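Local coordinates for translation initiation factor eIF2b-like protein (Chaetomium thermophilum, PDB 4ZEM) that probably serves as the beta subunit of the eIF2B complex, a guanine nucleotide exchange factor in translation initiation, at residues A[60-63]-A[67-70]; A[56-61]-A[158-163]; A[13-18]-A[46-51]; A[273-278]-A[374-379]. All blocks are in the same frame, centred on the assembly; numbering follows the deposited sequence.

Contact 1: A[60-63]-A[67-70]; sequences SKWH and QLLY
Trp62 and Gln67 bring the two backbones to 5.2 Å between their CA atoms, the nearest pair, where the linker leaving helix 43-59 turns into helix 65-82. Close to this point the tight connection is fixed by a hydrogen bond from His63 N to Gln67 OE1, 2.8 Å long with an N-H...O angle of 165°. The donor lies almost in line with the amide C=O, which the extended Gln67 chain allows by carrying its OE1 back over the linker. The CB atoms of Trp62 and Gln67 touch beside it, 3.8 Å apart.

Apolar contact is concentrated on Leu68, which lies alongside Trp62 and points the same way. Its CD1 sits over one face of the indole, 3.6 Å from the centroid of the five-membered ring and 13° off the normal, a CH-pi contact. CD2 and CB extend the cover across the six-membered ring, with Leu68 CD2 3.9 Å from Trp62 CH2. Trp62 holds CG between its backbone N and carbonyl carbon (chi1 55°), and this turns the indole back against the helices. There NE1 is taken up by Val57 O.

Within the helical part of the chain, helix 154-182 supports the pair through Val156, Leu159 and Arg160 against Trp62. The linker thus packs between helices 65-82 and 154-182, and Leu68 carries the cluster on to Ile100 of helix 88-104.

Contact 2: A[56-61]-A[158-163]; sequences VVAKSK and ALRSEV
The guanidinium of Arg160 meets Ala58 at its edge, with Ala58 O near the plane of the group, and so ties two helices of the helical bundle, 43-59 and 154-182, at the C-terminal end of the former. The bond from Arg160 NH1 to Ala58 O measures 2.7 Å, but its N-H...O angle of 123° marks it as weak. The same nitrogen also lies beside the methyl of Ala58. The arginine chain gets there by running extended through CG and CD and then bending at chi3 (90°), with CG passing 3.7 Å from Val57 O.

Deeper in the interface the contact turns apolar. Val57 and Val163 cross obliquely, and Val163 CG1 lies 3.8 Å from Val57 CG1 and equally far from Val57 CG2, fitting against both branches. Met164 and Ile167 of helix 154-182 add to the cover of Val57. A leucine in place of Arg160 would probably leave Ala58 O without this charged donor and Val57 O without the long aliphatic stem that passes it.

At the last turn of helix 43-59, Val56 O accepts from both Ser60 N and Ser60 OG, at 3.0 and 2.7 Å, the two donors coming from opposite faces of the carbonyl plane.

Contact 3: A[13-18]-A[46-51]; sequences ATWTKS and AGAIAQ
Trp15 lays the far corner of its indole against Ala48, where CH2 comes 3.5 Å from Ala48 O in an oblique approach and CZ3 lies 4.2 Å from Ala48 CB. The ring reaches this far because CG stands opposite the backbone N (chi1 178°), projecting the side chain from helix 12-18 toward helix 43-59. The amide of Gln51 comes up at the indole edge, with OE1 near the ring plane and 4.2 Å from Trp15 CZ3.

Thr16 gives the second touch. Its methyl CG2 rests on the Gln51 amide, 3.6 Å from NE2, and the two side chains cross at about a right angle. A methyl against an amide makes this van der Waals contact; the Thr16 hydroxyl is hydrogen-bonded to Leu12 O of its own helix. The polar end of Trp15 is likewise spent elsewhere, on Ser27 O.

The segment axes run nearly parallel, 16° apart, with a closest approach of 11.4 Å. At that spacing the backbones stay well apart, and Trp15 and Gln51 span most of the distance. Helix 24-37 also packs here: Ser30, Leu31 and Leu34 meet Trp15, and Leu31 meets Ala48 too. On helix 43-59, Ile49 and Ala50 instead pack against helix 88-104.

Contact 4: A[273-278]-A[374-379]; sequences KAVYQN and GIYADH
Strand 274-275, at one edge of a three-stranded antiparallel sheet, and the turn after it receive Tyr376, a side chain from the C-terminal helix 372-379. Lys273 and Ala274 both face Leu282, a classic beta bulge. Tyr376 points its CB toward this backbone and brings its hydroxyl 3.1 Å from Val275 O, near the ring plane. The angle is poor, so that pair is not a hydrogen bond; the hydroxyl instead makes a weak one with Cys311 O. Val275 CG1 stands 4.0 Å from Tyr376 OH.

One face of the phenol carries Gln277 CG, 4.0 Å from the ring centroid and 11° off its normal, a CH-pi contact over the centre. The glutamine amide plane is turned 83° from the ring, so its aliphatic portion, rather than a flat amide stack, supplies the cover. An alanine at Tyr376 would probably open a gap beside Val275 and Gln277 and leave Cys311 O without its weak hydroxyl partner.

One turn further, His379 ND1 bonds Ile375 O at 2.9 Å, the oxygen lying in the imidazole plane, which fixes that ring against its own helix.

Phe310 meets the Tyr376 ring with planes at about 45°. Backbone bonds of Val275 to Lys309 and Cys311, and of Gln277 to Glu313, join the strand and the turn after it to residues 309-313 of the same chain, so helix 372-379 packs on a strand-and-loop layer beside strand 281-284.

In the fold
Contacts 1, 2 and 3 belong to the helical part of the chain, whereas contact 4 joins the three-stranded sheet to the C-terminal helix, in the part that also holds a mainly parallel sheet, consistent with the Rossmann-like family. Contacts 1 and 2 have centres 8 Å apart, share Ser60 and Lys61, and touch directly, Leu68 packing on Leu159. Contact 3 uses the same helix 43-59 nearer its start, about 17 Å from contact 2 between centres, and closes before contacts 1 and 2 open. Helix 43-59 thus makes contacts near both ends. Contact 4 closes last, its centre 25 to 27 Å from the others and touching none, so it lies in a different region of the subunit.

Contact 1: A[60-63]-A[67-70]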
loop_
_atom_site.group_PDB
_atom_site.type_symbol
_atom_site.label_atom_id
_atom_site.label_comp_id
_atom_site.label_asym_id
_atom_site.label_seq_id
_atom_site.Cartn_x
_atom_site.Cartn_y
_atom_site.Cartn_z
ATOM N N SER A 60 12.921 -4.337 20.676
ATOM C CA SER A 60 12.723 -3.227 21.615
ATOM C C SER A 60 12.335 -3.742 23.010
ATOM O O SER A 60 11.908 -4.887 23.159
ATOM C CB SER A 60 11.676 -2.242 21.091
ATOM O OG SER A 60 10.364 -2.743 21.263
ATOM N N LYS A 61 12.472 -2.883 24.021
ATOM C CA LYS A 61 12.030 -3.186 25.387
ATOM C C LYS A 61 10.606 -2.721 25.719
ATOM O O LYS A 61 10.275 -1.552 25.528
ATOM C CB LYS A 61 12.993 -2.540 26.390
ATOM C CG LYS A 61 14.444 -2.956 26.262
ATOM C CD LYS A 61 15.320 -2.098 27.162
ATOM C CE LYS A 61 16.764 -2.110 26.699
ATOM N NZ LYS A 61 17.437 -3.385 27.066
ATOM N N TRP A 62 9.772 -3.674 26.108
ATOM C CA TRP A 62 8.396 -3.420 26.492
ATOM C C TRP A 62 7.920 -4.605 27.315
ATOM O O TRP A 62 8.359 -5.728 27.089
ATOM C CB TRP A 62 7.510 -3.234 25.259
ATOM C CG TRP A 62 7.582 -4.370 24.297
ATOM C CD1 TRP A 62 8.485 -4.534 23.297
ATOM C CD2 TRP A 62 6.719 -5.509 24.246
ATOM N NE1 TRP A 62 8.243 -5.701 22.626
ATOM C CE2 TRP A 62 7.162 -6.319 23.192
ATOM C CE3 TRP A 62 5.615 -5.921 24.993
ATOM C CZ2 TRP A 62 6.541 -7.515 22.860
ATOM C CZ3 TRP A 62 5.003 -7.107 24.665
ATOM C CH2 TRP A 62 5.465 -7.891 23.608
ATOM N N HIS A 63 7.022 -4.369 28.263
ATOM C CA HIS A 63 6.486 -5.463 29.062
ATOM C C HIS A 63 4.973 -5.566 28.935
ATOM O O HIS A 63 4.389 -6.601 29.235
ATOM C CB HIS A 63 6.894 -5.328 30.528
ATOM C CG HIS A 63 8.223 -5.938 30.846
ATOM N ND1 HIS A 63 8.419 -6.771 31.924
ATOM C CD2 HIS A 63 9.423 -5.834 30.230
ATOM C CE1 HIS A 63 9.683 -7.152 31.960
ATOM N NE2 HIS A 63 10.312 -6.598 30.942
ATOM N N GLN A 67 3.203 -0.303 26.171
ATOM C CA GLN A 67 4.566 0.084 25.831
ATOM C C GLN A 67 4.971 -0.460 24.461
ATOM O O GLN A 67 5.796 0.136 23.773
ATOM C CB GLN A 67 5.557 -0.419 26.887
ATOM C CG GLN A 67 5.432 0.208 28.267
ATOM C CD GLN A 67 6.041 -0.670 29.350
ATOM O OE1 GLN A 67 6.440 -1.807 29.087
ATOM N NE2 GLN A 67 6.117 -0.148 30.570
ATOM N N LEU A 68 4.360 -1.566 24.047
ATOM C CA LEU A 68 4.583 -2.089 22.704
ATOM C C LEU A 68 3.991 -1.164 21.648
ATOM O O LEU A 68 4.613 -0.902 20.619
ATOM C CB LEU A 68 3.994 -3.490 22.556
ATOM C CG LEU A 68 4.196 -4.113 21.169
ATOM C CD1 LEU A 68 5.680 -4.122 20.774
ATOM C CD2 LEU A 68 3.613 -5.516 21.108
ATOM N N LEU A 69 2.788 -0.667 21.922
ATOM C CA LEU A 69 2.114 0.277 21.036
ATOM C C LEU A 69 2.904 1.569 20.914
ATOM O O LEU A 69 3.020 2.136 19.823
ATOM C CB LEU A 69 0.710 0.581 21.550
ATOM C CG LEU A 69 -0.306 -0.554 21.554
ATOM C CD1 LEU A 69 -1.508 -0.130 22.367
ATOM C CD2 LEU A 69 -0.718 -0.897 20.134
ATOM N N TYR A 70 3.440 2.029 22.039
ATOM C CA TYR A 70 4.221 3.256 22.061
ATOM C C TYR A 70 5.484 3.069 21.222
ATOM O O TYR A 70 5.876 3.965 20.472
ATOM C CB TYR A 70 4.579 3.665 23.498
ATOM C CG TYR A 70 5.490 4.870 23.571
ATOM C CD1 TYR A 70 4.960 6.149 23.687
ATOM C CD2 TYR A 70 6.873 4.735 23.504
ATOM C CE1 TYR A 70 5.779 7.256 23.739
ATOM C CE2 TYR A 70 7.703 5.837 23.552
ATOM C CZ TYR A 70 7.151 7.098 23.674
ATOM O OH TYR A 70 7.972 8.201 23.732
#

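Contact 2: A[56-61]-A[158-163]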
loop_
_atom_site.group_PDB
_atom_site.type_symbol
_atom_site.label_atom_id
_atom_site.label_comp_id
_atom_site.label_asym_id
_atom_site.label_seq_id
_atom_site.Cartn_x
_atom_site.Cartn_y
_atom_site.Cartn_z
ATOM N N VAL A 56 11.220 -4.115 15.605
ATOM C CA VAL A 56 10.878 -3.304 16.768
ATOM C C VAL A 56 10.125 -4.144 17.795
ATOM O O VAL A 56 10.424 -4.098 18.984
ATOM C CB VAL A 56 10.033 -2.076 16.364
ATOM C CG1 VAL A 56 9.470 -1.375 17.584
ATOM C CG2 VAL A 56 10.863 -1.119 15.530
ATOM N N VAL A 57 9.163 -4.931 17.326
ATOM C CA VAL A 57 8.413 -5.825 18.201
ATOM C C VAL A 57 9.363 -6.832 18.844
ATOM O O VAL A 57 9.268 -7.120 20.035
ATOM C CB VAL A 57 7.289 -6.564 17.444
ATOM C CG1 VAL A 57 6.635 -7.606 18.341
ATOM C CG2 VAL A 57 6.254 -5.569 16.941
ATOM N N ALA A 58 10.283 -7.355 18.044
ATOM C CA ALA A 58 11.225 -8.373 18.503
ATOM C C ALA A 58 12.315 -7.862 19.452
ATOM O O ALA A 58 12.579 -8.481 20.474
ATOM C CB ALA A 58 11.875 -9.045 17.302
ATOM N N LYS A 59 12.965 -6.758 19.104
ATOM C CA LYS A 59 14.143 -6.311 19.841
ATOM C C LYS A 59 13.950 -5.167 20.842
ATOM O O LYS A 59 14.763 -5.018 21.750
ATOM C CB LYS A 59 15.242 -5.924 18.854
ATOM C CG LYS A 59 15.661 -7.048 17.920
ATOM C CD LYS A 59 16.857 -6.629 17.084
ATOM C CE LYS A 59 17.519 -7.816 16.410
ATOM N NZ LYS A 59 18.871 -7.460 15.891
ATOM N N SER A 60 12.921 -4.337 20.676
ATOM C CA SER A 60 12.723 -3.227 21.615
ATOM C C SER A 60 12.335 -3.742 23.010
ATOM O O SER A 60 11.908 -4.887 23.159
ATOM C CB SER A 60 11.676 -2.242 21.091
ATOM O OG SER A 60 10.364 -2.743 21.263
ATOM N N LYS A 61 12.472 -2.883 24.021
ATOM C CA LYS A 61 12.030 -3.186 25.387
ATOM C C LYS A 61 10.606 -2.721 25.719
ATOM O O LYS A 61 10.275 -1.552 25.528
ATOM C CB LYS A 61 12.993 -2.540 26.390
ATOM C CG LYS A 61 14.444 -2.956 26.262
ATOM C CD LYS A 61 15.320 -2.098 27.162
ATOM C CE LYS A 61 16.764 -2.110 26.699
ATOM N NZ LYS A 61 17.437 -3.385 27.066
ATOM N N ALA A 158 4.631 -14.607 24.757
ATOM C CA ALA A 158 3.585 -15.236 23.957
ATOM C C ALA A 158 2.965 -14.235 22.992
ATOM O O ALA A 158 2.729 -14.548 21.825
ATOM C CB ALA A 158 2.521 -15.836 24.856
ATOM N N LEU A 159 2.720 -13.025 23.484
ATOM C CA LEU A 159 2.137 -11.965 22.668
ATOM C C LEU A 159 3.133 -11.536 21.600
ATOM O O LEU A 159 2.763 -11.346 20.439
ATOM C CB LEU A 159 1.719 -10.784 23.558
ATOM C CG LEU A 159 1.051 -9.504 23.027
ATOM C CD1 LEU A 159 1.977 -8.586 22.243
ATOM C CD2 LEU A 159 -0.233 -9.811 22.255
ATOM N N ARG A 160 4.398 -11.418 21.996
ATOM C CA ARG A 160 5.462 -11.006 21.091
ATOM C C ARG A 160 5.544 -11.934 19.888
ATOM O O ARG A 160 5.657 -11.480 18.752
ATOM C CB ARG A 160 6.806 -10.984 21.821
ATOM C CG ARG A 160 7.968 -10.452 20.996
ATOM C CD ARG A 160 9.287 -10.688 21.716
ATOM N NE ARG A 160 9.861 -11.975 21.339
ATOM C CZ ARG A 160 10.990 -12.130 20.656
ATOM N NH1 ARG A 160 11.688 -11.074 20.268
ATOM N NH2 ARG A 160 11.422 -13.348 20.360
ATOM N N SER A 161 5.474 -13.235 20.149
ATOM C CA SER A 161 5.556 -14.238 19.095
ATOM C C SER A 161 4.390 -14.133 18.123
ATOM O O SER A 161 4.566 -14.233 16.908
ATOM C CB SER A 161 5.605 -15.644 19.693
ATOM O OG SER A 161 5.487 -16.619 18.671
ATOM N N GLU A 162 3.194 -13.944 18.664
ATOM C CA GLU A 162 1.993 -13.871 17.840
ATOM C C GLU A 162 1.960 -12.607 16.974
ATOM O O GLU A 162 1.525 -12.646 15.820
ATOM C CB GLU A 162 0.745 -13.944 18.723
ATOM C CG GLU A 162 -0.377 -14.804 18.148
ATOM C CD GLU A 162 -0.032 -16.289 18.092
ATOM O OE1 GLU A 162 -0.868 -17.067 17.585
ATOM O OE2 GLU A 162 1.063 -16.687 18.548
ATOM N N VAL A 163 2.419 -11.489 17.531
ATOM C CA VAL A 163 2.466 -10.230 16.793
ATOM C C VAL A 163 3.447 -10.294 15.630
ATOM O O VAL A 163 3.142 -9.838 14.526
ATOM C CB VAL A 163 2.842 -9.049 17.710
ATOM C CG1 VAL A 163 3.172 -7.809 16.887
ATOM C CG2 VAL A 163 1.718 -8.763 18.686
#

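Contact 3: A[13-18]-A[46-51]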
loop_
_atom_site.group_PDB
_atom_site.type_symbol
_atom_site.label_atom_id
_atom_site.label_comp_id
_atom_site.label_asym_id
_atom_site.label_seq_id
_atom_site.Cartn_x
_atom_site.Cartn_y
_atom_site.Cartn_z
ATOM N N ALA A 13 18.192 -4.424 -0.363
ATOM C CA ALA A 13 18.520 -5.839 -0.249
ATOM C C ALA A 13 19.562 -6.068 0.840
ATOM O O ALA A 13 19.437 -6.988 1.647
ATOM C CB ALA A 13 19.020 -6.372 -1.581
ATOM N N THR A 14 20.587 -5.219 0.862
ATOM C CA THR A 14 21.627 -5.307 1.881
ATOM C C THR A 14 21.047 -4.941 3.247
ATOM O O THR A 14 21.395 -5.547 4.262
ATOM C CB THR A 14 22.830 -4.395 1.554
ATOM O OG1 THR A 14 22.391 -3.038 1.432
ATOM C CG2 THR A 14 23.489 -4.828 0.254
ATOM N N TRP A 15 20.161 -3.949 3.262
ATOM C CA TRP A 15 19.493 -3.530 4.490
ATOM C C TRP A 15 18.667 -4.672 5.074
ATOM O O TRP A 15 18.624 -4.866 6.287
ATOM C CB TRP A 15 18.596 -2.314 4.231
ATOM C CG TRP A 15 17.831 -1.852 5.441
ATOM C CD1 TRP A 15 18.263 -0.981 6.395
ATOM C CD2 TRP A 15 16.498 -2.231 5.820
ATOM N NE1 TRP A 15 17.289 -0.795 7.348
ATOM C CE2 TRP A 15 16.195 -1.551 7.018
ATOM C CE3 TRP A 15 15.532 -3.076 5.261
ATOM C CZ2 TRP A 15 14.969 -1.689 7.669
ATOM C CZ3 TRP A 15 14.314 -3.214 5.911
ATOM C CH2 TRP A 15 14.043 -2.523 7.102
ATOM N N THR A 16 18.018 -5.428 4.194
ATOM C CA THR A 16 17.135 -6.516 4.602
ATOM C C THR A 16 17.826 -7.663 5.351
ATOM O O THR A 16 17.254 -8.212 6.295
ATOM C CB THR A 16 16.393 -7.099 3.383
ATOM O OG1 THR A 16 15.717 -6.041 2.693
ATOM C CG2 THR A 16 15.368 -8.134 3.818
ATOM N N LYS A 17 19.044 -8.030 4.959
ATOM C CA LYS A 17 19.693 -9.161 5.623
ATOM C C LYS A 17 20.702 -8.773 6.700
ATOM O O LYS A 17 21.335 -9.640 7.303
ATOM C CB LYS A 17 20.379 -10.074 4.605
ATOM C CG LYS A 17 19.732 -11.447 4.535
ATOM C CD LYS A 17 19.604 -12.035 5.943
ATOM C CE LYS A 17 19.410 -13.541 5.927
ATOM N NZ LYS A 17 20.564 -14.240 5.293
ATOM N N SER A 18 20.851 -7.481 6.947
ATOM C CA SER A 18 21.563 -7.043 8.133
ATOM C C SER A 18 20.563 -6.870 9.265
ATOM O O SER A 18 20.939 -6.718 10.417
ATOM C CB SER A 18 22.314 -5.739 7.870
ATOM O OG SER A 18 21.554 -4.873 7.047
ATOM N N ALA A 46 6.623 -0.026 1.584
ATOM C CA ALA A 46 5.612 -0.605 2.470
ATOM C C ALA A 46 6.150 -1.844 3.180
ATOM O O ALA A 46 6.013 -1.985 4.399
ATOM C CB ALA A 46 4.362 -0.954 1.693
ATOM N N GLY A 47 6.784 -2.725 2.413
ATOM C CA GLY A 47 7.383 -3.935 2.953
ATOM C C GLY A 47 8.511 -3.643 3.928
ATOM O O GLY A 47 8.637 -4.304 4.962
ATOM N N ALA A 48 9.317 -2.632 3.609
ATOM C CA ALA A 48 10.448 -2.258 4.456
ATOM C C ALA A 48 9.961 -1.805 5.829
ATOM O O ALA A 48 10.558 -2.149 6.846
ATOM C CB ALA A 48 11.283 -1.166 3.794
ATOM N N ILE A 49 8.866 -1.051 5.855
ATOM C CA ILE A 49 8.283 -0.600 7.113
ATOM C C ILE A 49 7.811 -1.791 7.949
ATOM O O ILE A 49 8.071 -1.858 9.153
ATOM C CB ILE A 49 7.100 0.359 6.879
ATOM C CG1 ILE A 49 7.558 1.584 6.084
ATOM C CG2 ILE A 49 6.491 0.790 8.205
ATOM C CD1 ILE A 49 8.651 2.385 6.772
ATOM N N ALA A 50 7.146 -2.742 7.299
ATOM C CA ALA A 50 6.643 -3.931 7.983
ATOM C C ALA A 50 7.784 -4.736 8.618
ATOM O O ALA A 50 7.681 -5.193 9.754
ATOM C CB ALA A 50 5.846 -4.806 7.010
ATOM N N GLN A 51 8.876 -4.897 7.881
ATOM C CA GLN A 51 10.029 -5.632 8.384
ATOM C C GLN A 51 10.719 -4.924 9.548
ATOM O O GLN A 51 11.146 -5.568 10.515
ATOM C CB GLN A 51 11.026 -5.882 7.250
ATOM C CG GLN A 51 10.753 -7.167 6.497
ATOM C CD GLN A 51 11.579 -7.302 5.241
ATOM O OE1 GLN A 51 11.817 -6.325 4.534
ATOM N NE2 GLN A 51 12.027 -8.518 4.957
#

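Contact 4: A[273-278]-A[374-379]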
loop_
_atom_site.group_PDB
_atom_site.type_symbol
_atom_site.label_atom_id
_atom_site.label_comp_id
_atom_site.label_asym_id
_atom_site.label_seq_id
_atom_site.Cartn_x
_atom_site.Cartn_y
_atom_site.Cartn_z
ATOM N N LYS A 273 -1.488 5.807 -5.834
ATOM C CA LYS A 273 -0.464 5.854 -4.795
ATOM C C LYS A 273 -1.106 5.711 -3.416
ATOM O O LYS A 273 -0.486 5.203 -2.486
ATOM C CB LYS A 273 0.344 7.149 -4.858
ATOM C CG LYS A 273 1.221 7.320 -6.082
ATOM C CD LYS A 273 1.561 8.796 -6.280
ATOM C CE LYS A 273 2.631 8.997 -7.339
ATOM N NZ LYS A 273 2.347 8.201 -8.558
ATOM N N ALA A 274 -2.337 6.200 -3.288
ATOM C CA ALA A 274 -3.092 6.086 -2.045
ATOM C C ALA A 274 -4.593 6.222 -2.279
ATOM O O ALA A 274 -5.030 6.831 -3.259
ATOM C CB ALA A 274 -2.627 7.139 -1.044
ATOM N N VAL A 275 -5.377 5.684 -1.352
ATOM C CA VAL A 275 -6.824 5.857 -1.386
ATOM C C VAL A 275 -7.243 6.540 -0.090
ATOM O O VAL A 275 -6.638 6.318 0.955
ATOM C CB VAL A 275 -7.565 4.513 -1.542
ATOM C CG1 VAL A 275 -9.089 4.711 -1.502
ATOM C CG2 VAL A 275 -7.160 3.842 -2.830
ATOM N N TYR A 276 -8.277 7.368 -0.155
ATOM C CA TYR A 276 -8.761 8.055 1.029
ATOM C C TYR A 276 -10.174 7.621 1.393
ATOM O O TYR A 276 -10.884 7.017 0.585
ATOM C CB TYR A 276 -8.691 9.563 0.819
ATOM C CG TYR A 276 -7.282 10.045 0.590
ATOM C CD1 TYR A 276 -6.813 10.310 -0.693
ATOM C CD2 TYR A 276 -6.403 10.206 1.661
ATOM C CE1 TYR A 276 -5.514 10.742 -0.902
ATOM C CE2 TYR A 276 -5.105 10.640 1.464
ATOM C CZ TYR A 276 -4.663 10.905 0.181
ATOM O OH TYR A 276 -3.371 11.334 -0.019
ATOM N N GLN A 277 -10.568 7.934 2.621
ATOM C CA GLN A 277 -11.850 7.507 3.164
ATOM C C GLN A 277 -13.038 8.000 2.345
ATOM O O GLN A 277 -14.058 7.324 2.253
ATOM C CB GLN A 277 -11.971 8.001 4.603
ATOM C CG GLN A 277 -11.059 7.264 5.563
ATOM C CD GLN A 277 -11.348 7.602 7.003
ATOM O OE1 GLN A 277 -11.527 8.770 7.350
ATOM N NE2 GLN A 277 -11.389 6.582 7.856
ATOM N N ASN A 278 -12.900 9.188 1.770
ATOM C CA ASN A 278 -13.936 9.774 0.934
ATOM C C ASN A 278 -13.975 9.169 -0.468
ATOM O O ASN A 278 -14.868 9.470 -1.256
ATOM C CB ASN A 278 -13.734 11.286 0.841
ATOM C CG ASN A 278 -12.508 11.654 0.027
ATOM O OD1 ASN A 278 -11.521 10.914 -0.001
ATOM N ND2 ASN A 278 -12.561 12.800 -0.634
ATOM N N GLY A 374 -16.711 -0.358 4.705
ATOM C CA GLY A 374 -16.577 -1.693 5.262
ATOM C C GLY A 374 -15.133 -2.159 5.298
ATOM O O GLY A 374 -14.674 -2.717 6.294
ATOM N N ILE A 375 -14.409 -1.896 4.217
ATOM C CA ILE A 375 -13.010 -2.282 4.104
ATOM C C ILE A 375 -12.153 -1.548 5.133
ATOM O O ILE A 375 -11.294 -2.155 5.778
ATOM C CB ILE A 375 -12.478 -2.022 2.674
ATOM C CG1 ILE A 375 -13.252 -2.887 1.673
ATOM C CG2 ILE A 375 -10.978 -2.285 2.590
ATOM C CD1 ILE A 375 -12.938 -2.606 0.214
ATOM N N TYR A 376 -12.402 -0.254 5.315
ATOM C CA TYR A 376 -11.640 0.509 6.301
ATOM C C TYR A 376 -11.855 -0.040 7.706
ATOM O O TYR A 376 -10.900 -0.216 8.464
ATOM C CB TYR A 376 -12.007 1.995 6.260
ATOM C CG TYR A 376 -11.187 2.766 5.256
ATOM C CD1 TYR A 376 -11.735 3.179 4.043
ATOM C CD2 TYR A 376 -9.860 3.083 5.523
ATOM C CE1 TYR A 376 -10.976 3.888 3.121
ATOM C CE2 TYR A 376 -9.090 3.778 4.609
ATOM C CZ TYR A 376 -9.649 4.183 3.414
ATOM O OH TYR A 376 -8.875 4.886 2.521
ATOM N N ALA A 377 -13.107 -0.330 8.042
ATOM C CA ALA A 377 -13.444 -0.866 9.359
ATOM C C ALA A 377 -12.798 -2.238 9.602
ATOM O O ALA A 377 -12.379 -2.543 10.715
ATOM C CB ALA A 377 -14.948 -0.954 9.517
ATOM N N ASP A 378 -12.714 -3.052 8.554
ATOM C CA ASP A 378 -12.110 -4.382 8.639
ATOM C C ASP A 378 -10.604 -4.368 8.942
ATOM O O ASP A 378 -10.090 -5.296 9.560
ATOM C CB ASP A 378 -12.357 -5.159 7.341
ATOM C CG ASP A 378 -13.771 -5.706 7.241
ATOM O OD1 ASP A 378 -14.464 -5.784 8.279
ATOM O OD2 ASP A 378 -14.183 -6.067 6.118
ATOM N N HIS A 379 -9.894 -3.350 8.470
ATOM C CA HIS A 379 -8.438 -3.333 8.600
ATOM C C HIS A 379 -7.877 -2.335 9.621
ATOM O O HIS A 379 -6.719 -2.446 10.021
ATOM C CB HIS A 379 -7.815 -3.077 7.226
ATOM C CG HIS A 379 -8.125 -4.148 6.229
ATOM N ND1 HIS A 379 -9.329 -4.219 5.564
ATOM C CD2 HIS A 379 -7.400 -5.215 5.814
ATOM C CE1 HIS A 379 -9.327 -5.274 4.767
ATOM N NE2 HIS A 379 -8.170 -5.896 4.900
#